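Local coordinates for 3-oxoacyl-[acyl-carrier-protein] synthase 2 (Rickettsia rickettsii, PDB 4JGA) that probably catalyses the condensation of malonyl-ACP with a growing acyl-ACP chain, the elongation step of bacterial fatty acid synthesis, at residues 61-66 / 214-219; 77-82 / 86-91; 243-248 / 335-340; 262-267 / 272-277. All coordinates share one frame; numbering follows the deposited sequence.

Contact 1: 61-66 / 214-219; sequences KIAGLI and APVTPV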
# COMPACT_ATOMS: atom_id res chain seq x y z
N LYS A 61 -15.75 22.38 -9.67
CA LYS A 61 -16.99 22.29 -8.92
C LYS A 61 -17.75 21.01 -9.24
O LYS A 61 -18.91 20.87 -8.88
CB LYS A 61 -17.87 23.51 -9.22
CG LYS A 61 -17.23 24.83 -8.79
CD LYS A 61 -18.00 26.03 -9.32
CE LYS A 61 -17.17 27.29 -9.17
NZ LYS A 61 -16.93 27.65 -7.75
N ILE A 62 -17.09 20.08 -9.93
CA ILE A 62 -17.78 18.89 -10.46
C ILE A 62 -16.99 17.63 -10.13
O ILE A 62 -15.81 17.70 -9.83
CB ILE A 62 -17.94 18.96 -11.99
CG1 ILE A 62 -16.57 19.13 -12.68
CG2 ILE A 62 -18.89 20.10 -12.37
CD1 ILE A 62 -16.57 18.91 -14.19
N ALA A 63 -17.65 16.49 -10.22
CA ALA A 63 -17.02 15.23 -9.94
C ALA A 63 -17.91 14.08 -10.39
O ALA A 63 -19.12 14.27 -10.54
CB ALA A 63 -16.69 15.10 -8.44
N GLY A 64 -17.28 12.92 -10.57
CA GLY A 64 -17.97 11.64 -10.71
C GLY A 64 -18.38 11.15 -9.34
O GLY A 64 -17.55 10.72 -8.54
N LEU A 65 -19.68 11.21 -9.06
CA LEU A 65 -20.18 10.95 -7.73
C LEU A 65 -21.19 9.82 -7.69
O LEU A 65 -22.04 9.67 -8.59
CB LEU A 65 -20.81 12.23 -7.16
CG LEU A 65 -19.86 13.42 -6.96
CD1 LEU A 65 -20.67 14.70 -6.75
CD2 LEU A 65 -18.91 13.18 -5.78
N ILE A 66 -21.09 9.05 -6.62
CA ILE A 66 -21.98 7.94 -6.34
C ILE A 66 -23.34 8.56 -6.02
O ILE A 66 -23.43 9.49 -5.22
CB ILE A 66 -21.49 7.11 -5.12
CG1 ILE A 66 -20.09 6.51 -5.33
CG2 ILE A 66 -22.47 6.01 -4.78
CD1 ILE A 66 -19.93 5.77 -6.63
N ALA A 214 -12.52 7.61 -2.14
CA ALA A 214 -13.49 8.64 -1.82
C ALA A 214 -12.74 9.95 -1.63
O ALA A 214 -12.59 10.43 -0.52
CB ALA A 214 -14.28 8.28 -0.57
N PRO A 215 -12.24 10.52 -2.73
CA PRO A 215 -11.31 11.61 -2.61
C PRO A 215 -11.94 12.99 -2.78
O PRO A 215 -11.23 14.00 -2.68
CB PRO A 215 -10.40 11.36 -3.78
CG PRO A 215 -11.37 10.93 -4.86
CD PRO A 215 -12.43 10.15 -4.14
N VAL A 216 -13.24 13.04 -3.05
CA VAL A 216 -13.90 14.29 -3.33
C VAL A 216 -14.30 14.97 -2.01
O VAL A 216 -15.43 14.84 -1.54
CB VAL A 216 -15.12 14.12 -4.27
CG1 VAL A 216 -15.69 15.47 -4.68
CG2 VAL A 216 -14.71 13.31 -5.50
N THR A 217 -13.32 15.68 -1.44
CA THR A 217 -13.48 16.47 -0.23
C THR A 217 -12.90 17.86 -0.50
O THR A 217 -12.19 18.07 -1.52
CB THR A 217 -12.72 15.83 0.97
OG1 THR A 217 -11.33 16.21 0.93
CG2 THR A 217 -12.83 14.32 0.92
N PRO A 218 -13.15 18.81 0.42
CA PRO A 218 -12.64 20.16 0.18
C PRO A 218 -11.11 20.18 -0.02
O PRO A 218 -10.60 20.80 -0.98
CB PRO A 218 -13.04 20.91 1.47
CG PRO A 218 -14.27 20.20 1.96
CD PRO A 218 -14.00 18.75 1.63
N VAL A 219 -10.39 19.49 0.84
CA VAL A 219 -8.92 19.51 0.75
C VAL A 219 -8.42 18.67 -0.43
O VAL A 219 -7.42 19.00 -1.07
CB VAL A 219 -8.25 19.13 2.08
CG1 VAL A 219 -8.19 17.63 2.25
CG2 VAL A 219 -6.83 19.70 2.16

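Contact 2: 77-82 / 86-91; sequences ENFTQA and NRLSKM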
# COMPACT_ATOMS: atom_id res chain seq x y z
N GLU A 77 -26.92 -0.63 4.18
CA GLU A 77 -27.97 -1.61 4.40
C GLU A 77 -28.13 -2.54 3.20
O GLU A 77 -28.49 -3.70 3.35
CB GLU A 77 -29.31 -0.86 4.67
CG GLU A 77 -29.47 -0.12 6.01
CD GLU A 77 -28.59 1.16 6.23
OE1 GLU A 77 -27.98 1.75 5.31
OE2 GLU A 77 -28.51 1.62 7.41
N ASN A 78 -27.86 -2.03 2.01
CA ASN A 78 -27.95 -2.82 0.79
C ASN A 78 -27.01 -4.01 0.72
O ASN A 78 -27.23 -4.90 -0.06
CB ASN A 78 -27.72 -1.95 -0.45
CG ASN A 78 -28.85 -0.96 -0.66
OD1 ASN A 78 -29.97 -1.19 -0.23
ND2 ASN A 78 -28.55 0.15 -1.36
N PHE A 79 -25.94 -3.99 1.52
CA PHE A 79 -24.95 -5.07 1.45
C PHE A 79 -24.37 -5.48 2.79
O PHE A 79 -23.41 -6.27 2.84
CB PHE A 79 -23.81 -4.65 0.50
CG PHE A 79 -23.02 -3.46 0.98
CD1 PHE A 79 -23.44 -2.17 0.71
CD2 PHE A 79 -21.90 -3.64 1.76
CE1 PHE A 79 -22.73 -1.08 1.17
CE2 PHE A 79 -21.19 -2.54 2.24
CZ PHE A 79 -21.61 -1.27 1.95
N THR A 80 -24.95 -4.97 3.88
CA THR A 80 -24.42 -5.19 5.21
C THR A 80 -25.56 -5.61 6.13
O THR A 80 -26.58 -4.95 6.21
CB THR A 80 -23.78 -3.90 5.79
OG1 THR A 80 -22.79 -3.39 4.89
CG2 THR A 80 -23.14 -4.18 7.17
N GLN A 81 -25.36 -6.74 6.79
CA GLN A 81 -26.25 -7.29 7.77
C GLN A 81 -26.49 -6.23 8.87
O GLN A 81 -25.56 -5.52 9.26
CB GLN A 81 -25.50 -8.49 8.38
CG GLN A 81 -26.23 -9.78 8.60
CD GLN A 81 -25.33 -10.73 9.38
OE1 GLN A 81 -24.10 -10.71 9.23
NE2 GLN A 81 -25.91 -11.55 10.23
N ALA A 82 -27.72 -6.16 9.36
CA ALA A 82 -28.10 -5.21 10.42
C ALA A 82 -27.09 -5.07 11.58
O ALA A 82 -26.76 -3.96 11.99
CB ALA A 82 -29.48 -5.57 10.97
N ASN A 86 -23.46 -0.56 12.23
CA ASN A 86 -22.90 0.44 13.13
C ASN A 86 -21.36 0.59 13.00
O ASN A 86 -20.86 1.69 12.76
CB ASN A 86 -23.22 0.08 14.55
CG ASN A 86 -22.76 1.15 15.51
OD1 ASN A 86 -23.06 2.31 15.30
ND2 ASN A 86 -22.04 0.76 16.56
N ARG A 87 -20.64 -0.52 13.11
CA ARG A 87 -19.19 -0.50 12.98
C ARG A 87 -18.74 0.02 11.60
O ARG A 87 -17.80 0.82 11.50
CB ARG A 87 -18.60 -1.88 13.26
CG ARG A 87 -17.15 -1.98 12.79
CD ARG A 87 -16.56 -3.37 12.92
NE ARG A 87 -17.14 -4.29 11.94
CZ ARG A 87 -17.00 -5.62 12.00
NH1 ARG A 87 -16.26 -6.17 12.96
NH2 ARG A 87 -17.59 -6.38 11.09
N LEU A 88 -19.40 -0.45 10.54
CA LEU A 88 -18.99 -0.08 9.20
C LEU A 88 -19.20 1.42 9.02
O LEU A 88 -18.41 2.08 8.31
CB LEU A 88 -19.76 -0.89 8.13
CG LEU A 88 -19.41 -0.60 6.67
CD1 LEU A 88 -17.91 -0.72 6.44
CD2 LEU A 88 -20.13 -1.51 5.68
N SER A 89 -20.25 1.96 9.64
CA SER A 89 -20.60 3.38 9.45
C SER A 89 -19.55 4.33 10.05
O SER A 89 -19.45 5.47 9.62
CB SER A 89 -21.97 3.71 10.01
OG SER A 89 -21.95 3.62 11.41
N LYS A 90 -18.72 3.83 10.96
CA LYS A 90 -17.63 4.62 11.56
C LYS A 90 -16.42 4.76 10.65
O LYS A 90 -15.58 5.60 10.87
CB LYS A 90 -17.14 3.95 12.84
CG LYS A 90 -18.26 3.54 13.77
CD LYS A 90 -18.90 4.73 14.38
CE LYS A 90 -19.85 4.23 15.46
NZ LYS A 90 -20.80 5.31 15.73
N MET A 91 -16.32 3.87 9.65
CA MET A 91 -15.19 3.84 8.73
C MET A 91 -15.33 4.92 7.67
O MET A 91 -16.42 5.43 7.43
CB MET A 91 -15.10 2.46 8.06
CG MET A 91 -15.14 1.26 9.03
SD MET A 91 -13.86 1.25 10.29
CE MET A 91 -12.50 0.65 9.38
O HOH W 1 -25.37 -2.35 13.61

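Contact 3: 243-248 / 335-340; sequences RPWDKD and GIELAA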
# COMPACT_ATOMS: atom_id res chain seq x y z
N ARG A 243 -12.98 14.63 -21.52
CA ARG A 243 -12.95 14.50 -22.98
C ARG A 243 -11.59 14.02 -23.50
O ARG A 243 -10.87 14.74 -24.20
CB ARG A 243 -13.39 15.82 -23.64
CG ARG A 243 -12.70 17.08 -23.13
CD ARG A 243 -13.55 18.32 -23.41
NE ARG A 243 -14.05 18.36 -24.79
CZ ARG A 243 -15.33 18.28 -25.18
NH1 ARG A 243 -16.35 18.16 -24.33
NH2 ARG A 243 -15.60 18.31 -26.49
N PRO A 244 -11.24 12.77 -23.16
CA PRO A 244 -9.93 12.24 -23.51
C PRO A 244 -9.64 12.33 -25.01
O PRO A 244 -10.49 12.01 -25.83
CB PRO A 244 -9.97 10.78 -23.02
CG PRO A 244 -11.08 10.77 -22.00
CD PRO A 244 -12.10 11.75 -22.54
N TRP A 245 -8.43 12.80 -25.30
CA TRP A 245 -7.90 13.03 -26.65
C TRP A 245 -8.62 14.10 -27.47
O TRP A 245 -8.31 14.29 -28.65
CB TRP A 245 -7.78 11.72 -27.42
CG TRP A 245 -7.07 10.67 -26.66
CD1 TRP A 245 -5.71 10.62 -26.36
CD2 TRP A 245 -7.64 9.51 -26.09
NE1 TRP A 245 -5.44 9.48 -25.61
CE2 TRP A 245 -6.59 8.78 -25.44
CE3 TRP A 245 -8.94 8.99 -26.05
CZ2 TRP A 245 -6.82 7.60 -24.78
CZ3 TRP A 245 -9.15 7.80 -25.39
CH2 TRP A 245 -8.11 7.11 -24.78
N ASP A 246 -9.60 14.79 -26.86
CA ASP A 246 -10.32 15.88 -27.52
C ASP A 246 -9.45 17.13 -27.41
O ASP A 246 -8.75 17.35 -26.41
CB ASP A 246 -11.68 16.14 -26.88
CG ASP A 246 -12.49 17.15 -27.66
OD1 ASP A 246 -13.15 16.73 -28.65
OD2 ASP A 246 -12.46 18.36 -27.28
N LYS A 247 -9.48 17.94 -28.46
CA LYS A 247 -8.71 19.17 -28.50
C LYS A 247 -9.08 20.14 -27.41
O LYS A 247 -8.26 20.99 -27.08
CB LYS A 247 -8.85 19.86 -29.86
CG LYS A 247 -8.00 19.18 -30.92
CD LYS A 247 -7.77 20.03 -32.16
CE LYS A 247 -7.02 19.22 -33.19
NZ LYS A 247 -6.95 19.91 -34.48
N ASP A 248 -10.30 20.07 -26.88
CA ASP A 248 -10.68 20.99 -25.80
C ASP A 248 -10.46 20.42 -24.40
O ASP A 248 -10.90 21.01 -23.41
CB ASP A 248 -12.11 21.47 -25.95
CG ASP A 248 -12.30 22.86 -25.38
OD1 ASP A 248 -11.39 23.71 -25.54
OD2 ASP A 248 -13.37 23.14 -24.77
N GLY A 335 -1.80 12.68 -24.65
CA GLY A 335 -0.94 12.66 -25.83
C GLY A 335 0.21 11.69 -25.69
O GLY A 335 0.57 11.01 -26.63
N ILE A 336 0.78 11.63 -24.49
CA ILE A 336 1.86 10.71 -24.21
C ILE A 336 1.39 9.26 -24.33
O ILE A 336 2.09 8.43 -24.95
CB ILE A 336 2.46 11.00 -22.83
CG1 ILE A 336 3.25 12.32 -22.90
CG2 ILE A 336 3.37 9.88 -22.39
CD1 ILE A 336 3.48 12.95 -21.53
N GLU A 337 0.23 8.97 -23.76
CA GLU A 337 -0.34 7.62 -23.84
C GLU A 337 -0.67 7.28 -25.29
O GLU A 337 -0.36 6.20 -25.78
CB GLU A 337 -1.58 7.46 -22.97
CG GLU A 337 -2.14 6.04 -23.03
CD GLU A 337 -3.28 5.80 -22.08
OE1 GLU A 337 -3.96 6.79 -21.73
OE2 GLU A 337 -3.53 4.62 -21.70
N LEU A 338 -1.28 8.22 -25.99
CA LEU A 338 -1.61 7.97 -27.39
C LEU A 338 -0.36 7.63 -28.22
O LEU A 338 -0.39 6.69 -29.03
CB LEU A 338 -2.33 9.18 -27.98
CG LEU A 338 -2.68 9.08 -29.46
CD1 LEU A 338 -3.80 8.08 -29.65
CD2 LEU A 338 -3.07 10.42 -30.03
N ALA A 339 0.71 8.40 -28.05
CA ALA A 339 1.94 8.19 -28.84
C ALA A 339 2.57 6.86 -28.45
O ALA A 339 2.99 6.11 -29.34
CB ALA A 339 2.93 9.35 -28.69
N ALA A 340 2.61 6.55 -27.16
CA ALA A 340 3.13 5.23 -26.73
C ALA A 340 2.31 4.04 -27.31
O ALA A 340 2.86 3.08 -27.81
CB ALA A 340 3.19 5.14 -25.21

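Contact 4: 262-267 / 272-277; sequences VLEEYE and RGAKVY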
# COMPACT_ATOMS: atom_id res chain seq x y z
N VAL A 262 -12.70 -11.16 -7.78
CA VAL A 262 -12.18 -12.41 -7.27
C VAL A 262 -11.35 -13.05 -8.38
O VAL A 262 -11.81 -13.25 -9.51
CB VAL A 262 -13.30 -13.38 -6.84
CG1 VAL A 262 -12.73 -14.64 -6.21
CG2 VAL A 262 -14.24 -12.67 -5.85
N LEU A 263 -10.08 -13.30 -8.03
CA LEU A 263 -9.16 -14.08 -8.84
C LEU A 263 -8.96 -15.44 -8.21
O LEU A 263 -8.97 -15.59 -6.98
CB LEU A 263 -7.80 -13.39 -8.99
CG LEU A 263 -7.79 -11.96 -9.54
CD1 LEU A 263 -6.33 -11.54 -9.71
CD2 LEU A 263 -8.58 -11.80 -10.85
N GLU A 264 -8.74 -16.43 -9.05
CA GLU A 264 -8.74 -17.79 -8.60
C GLU A 264 -7.85 -18.66 -9.47
O GLU A 264 -7.77 -18.48 -10.70
CB GLU A 264 -10.18 -18.27 -8.60
CG GLU A 264 -10.39 -19.68 -8.03
CD GLU A 264 -11.87 -19.97 -7.74
OE1 GLU A 264 -12.72 -19.09 -8.03
OE2 GLU A 264 -12.14 -21.08 -7.22
N GLU A 265 -7.15 -19.59 -8.83
CA GLU A 265 -6.33 -20.55 -9.57
C GLU A 265 -7.27 -21.38 -10.47
O GLU A 265 -8.36 -21.77 -10.06
CB GLU A 265 -5.55 -21.44 -8.61
CG GLU A 265 -4.54 -22.35 -9.28
CD GLU A 265 -5.12 -23.64 -9.80
OE1 GLU A 265 -6.00 -24.23 -9.14
OE2 GLU A 265 -4.69 -24.09 -10.89
N TYR A 266 -6.84 -21.64 -11.69
CA TYR A 266 -7.76 -22.14 -12.70
C TYR A 266 -8.36 -23.50 -12.34
O TYR A 266 -9.55 -23.67 -12.45
CB TYR A 266 -7.07 -22.18 -14.07
CG TYR A 266 -7.96 -22.52 -15.24
CD1 TYR A 266 -9.32 -22.20 -15.22
CD2 TYR A 266 -7.47 -23.18 -16.34
CE1 TYR A 266 -10.15 -22.51 -16.28
CE2 TYR A 266 -8.28 -23.49 -17.42
CZ TYR A 266 -9.63 -23.14 -17.39
OH TYR A 266 -10.48 -23.46 -18.43
N GLU A 267 -7.54 -24.48 -11.96
CA GLU A 267 -8.07 -25.81 -11.63
C GLU A 267 -9.09 -25.74 -10.48
O GLU A 267 -10.17 -26.33 -10.55
CB GLU A 267 -6.98 -26.84 -11.30
CG GLU A 267 -5.99 -27.13 -12.43
CD GLU A 267 -6.63 -27.57 -13.76
OE1 GLU A 267 -7.48 -28.47 -13.72
OE2 GLU A 267 -6.31 -27.02 -14.86
N ARG A 272 -14.73 -26.48 -8.72
CA ARG A 272 -15.95 -26.11 -7.99
C ARG A 272 -17.04 -25.56 -8.89
O ARG A 272 -18.06 -25.11 -8.41
CB ARG A 272 -15.63 -25.11 -6.87
CG ARG A 272 -15.40 -23.69 -7.32
CD ARG A 272 -15.05 -22.83 -6.11
NE ARG A 272 -14.78 -21.46 -6.50
CZ ARG A 272 -15.72 -20.53 -6.71
NH1 ARG A 272 -17.02 -20.79 -6.53
NH2 ARG A 272 -15.36 -19.33 -7.10
N GLY A 273 -16.86 -25.61 -10.20
CA GLY A 273 -17.86 -25.11 -11.15
C GLY A 273 -18.00 -23.59 -11.21
O GLY A 273 -19.06 -23.09 -11.50
N ALA A 274 -16.93 -22.85 -10.96
CA ALA A 274 -17.04 -21.39 -10.89
C ALA A 274 -17.40 -20.79 -12.25
O ALA A 274 -17.01 -21.34 -13.27
CB ALA A 274 -15.72 -20.80 -10.43
N LYS A 275 -18.08 -19.65 -12.26
CA LYS A 275 -18.20 -18.84 -13.47
C LYS A 275 -16.80 -18.27 -13.78
O LYS A 275 -16.06 -17.85 -12.86
CB LYS A 275 -19.19 -17.69 -13.26
N VAL A 276 -16.40 -18.26 -15.04
CA VAL A 276 -15.09 -17.75 -15.40
C VAL A 276 -15.25 -16.66 -16.45
O VAL A 276 -15.76 -16.91 -17.53
CB VAL A 276 -14.20 -18.87 -15.94
CG1 VAL A 276 -12.88 -18.32 -16.43
CG2 VAL A 276 -13.97 -19.94 -14.87
N TYR A 277 -14.84 -15.44 -16.11
CA TYR A 277 -14.98 -14.28 -17.00
C TYR A 277 -13.82 -14.14 -17.99
O TYR A 277 -14.01 -13.55 -19.05
CB TYR A 277 -15.02 -13.00 -16.18
CG TYR A 277 -16.27 -12.81 -15.37
CD1 TYR A 277 -17.40 -12.20 -15.93
CD2 TYR A 277 -16.32 -13.17 -14.03
CE1 TYR A 277 -18.55 -12.01 -15.19
CE2 TYR A 277 -17.49 -12.99 -13.30
CZ TYR A 277 -18.59 -12.40 -13.89
OH TYR A 277 -19.72 -12.19 -13.17

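Contact 1: 61-66 / 214-219
In the thiolase-type fold of this ketoacyl synthase, the small two-stranded antiparallel sheet of 47-49 and 62-64 is joined here to the link between core strand 206-213 and helix 218-226. V216, the centre of an inverse gamma turn in that link, is met by A63 and L65, and all the atoms that touch are methyl or methine carbons. A63 points toward the turn, and its CB rests against both branches of V216, 3.9 Å from CG1 and 4.0 Å from CG2. V216 can offer both because CG1 stands anti to the backbone N (chi1 -173°) while CG2 lies beside that nitrogen. L65 starts off to one side but swings its CD2 back toward the same valine. The gamma turn is marked by the bond from T217 N to P215 O, and T217 then caps helix 218-226, its OG1 bonded to G220 N and to E137. A63 is held by backbone hydrogen bonding to K48 of strand 47-49. Only about 106 Å² is buried between the segments, consistent with a light apolar touch. L65 CD2 lies 4.1 Å from V216 CG1, the branch that also meets A63.

Contact 2: 77-82 / 86-91
L88 reaches from the short helix 85-89 into the bend formed by F79 and T80, in the loop that leads to the same helix. Its CB points at that loop, and CG, anti to the backbone N (chi1 -179°), carries the branch across. The two methyls then part: CD2 makes the contacts with this loop. On one side CD2 meets T80 OG1 at 3.4 Å, a van der Waals touch with a hydroxyl that has a weak hydrogen bond to L76 O. On another it comes against the F79 ring, 3.7 Å from CE2 and 4.0 Å from CZ, the two side chains crossing at about a right angle. A water spans the outer part of the turn, donating to A82 O at 2.7 Å and accepting from N86 N at 3.0 Å. Within the helix, S89 OG donates to N86 O at 2.6 Å, tilted 24° from the carbonyl plane. This is a local hydrophobic closure, in which a helix folds back on the loop just before it. L88 also packs on I95 and H96 of helix 93-109 and on L167 of helix 163-172, while F79 lies on V99 and A100 of helix 93-109.

Contact 3: 243-248 / 335-340
W245 brings its indole obliquely up to helix 331-345, where L338 and E337 receive it; this is the close-packed part of the contact. The pyrrole side of the ring comes nearest: NE1 is 3.9 Å from L338 CB and CD1 4.0 Å from the same carbon. E337 is met more loosely, its OE1 4.3 Å from W245 CZ2, and its carboxylate is held instead by the backbone N of H326 and G327 and by N418. P244 CB lies 3.6 Å above one face of the indole, toward its rim. W245 is presented by a type II turn from R243 to D246, closed by D246 N on R243 O. K247 and D248 form the exposed, polar side of the loop. R243 and D246 are buried: D246 OD2 is gripped from opposite faces of its carboxylate, by R243 NE at 3.0 Å in a salt bridge and by D248 N at 2.8 Å, the latter an Asx turn. D392 gives R243 a second acidic partner. The contact joins a loop of the N-terminal family region to a helix of the C-terminal one, with M354 of the edge strand 353-355 packed against both W245 and L338.

Contact 4: 262-267 / 272-277
A bidentate salt bridge ties the end of a core strand to the residue that follows the next helix, joining strand 257-265 to the loop after helix 266-271 in the thiolase-type fold. E264 lies on that strand, part of the large mixed sheet, and R272 is the first residue to leave helical geometry after helix 266-271. The arginine grips side-on: NE donates to E264 OE2 at 2.8 Å (162° at the hydrogen) and NH2 to E264 OE1, also at 2.8 Å (159°). Each oxygen uses its syn lone pair, and the carboxylate and guanidinium planes are 7° apart, which holds the pair flat. E264 gets there by an extended chain with CG anti to the backbone N. Its oxygens have further partners, H268 ND1 on OE2 and T21 OG1 on OE1, which leaves the buried carboxylate with four bonds and probably stabilises its negative charge. R272 NH1 bonds to S109 O. At the strand end, E265 N-caps helix 266-271, its OE2 accepting from E267 N at 3.1 Å, and G273, with positive phi, closes the helix as the C-prime residue of a Schellman motif. A274, next along the chain, sets its CB 3.6 Å above the guanidinium plane of R272, over its centre.

Overall arrangement
Along the chain, contact 2 is nested in the loop closed by contact 1, and contact 4 in that closed by contact 3, the second pair following the first. None touches another: contacts 1 and 2 have centres 22 Å apart, contacts 1 and 3 24 Å, and contacts 2 and 3, across the chain's centre, 41 Å. Strand 206-213, which leads into contact 1, and strand 257-265, which carries contact 4, are neighbours in the large mixed sheet. Helix 93-109 borders contacts 1 and 2. Contact 3 bridges the N- and C-terminal family regions, near the potassium site. Together they join loops and short helices to, or near, the strands of the thiolase-type core.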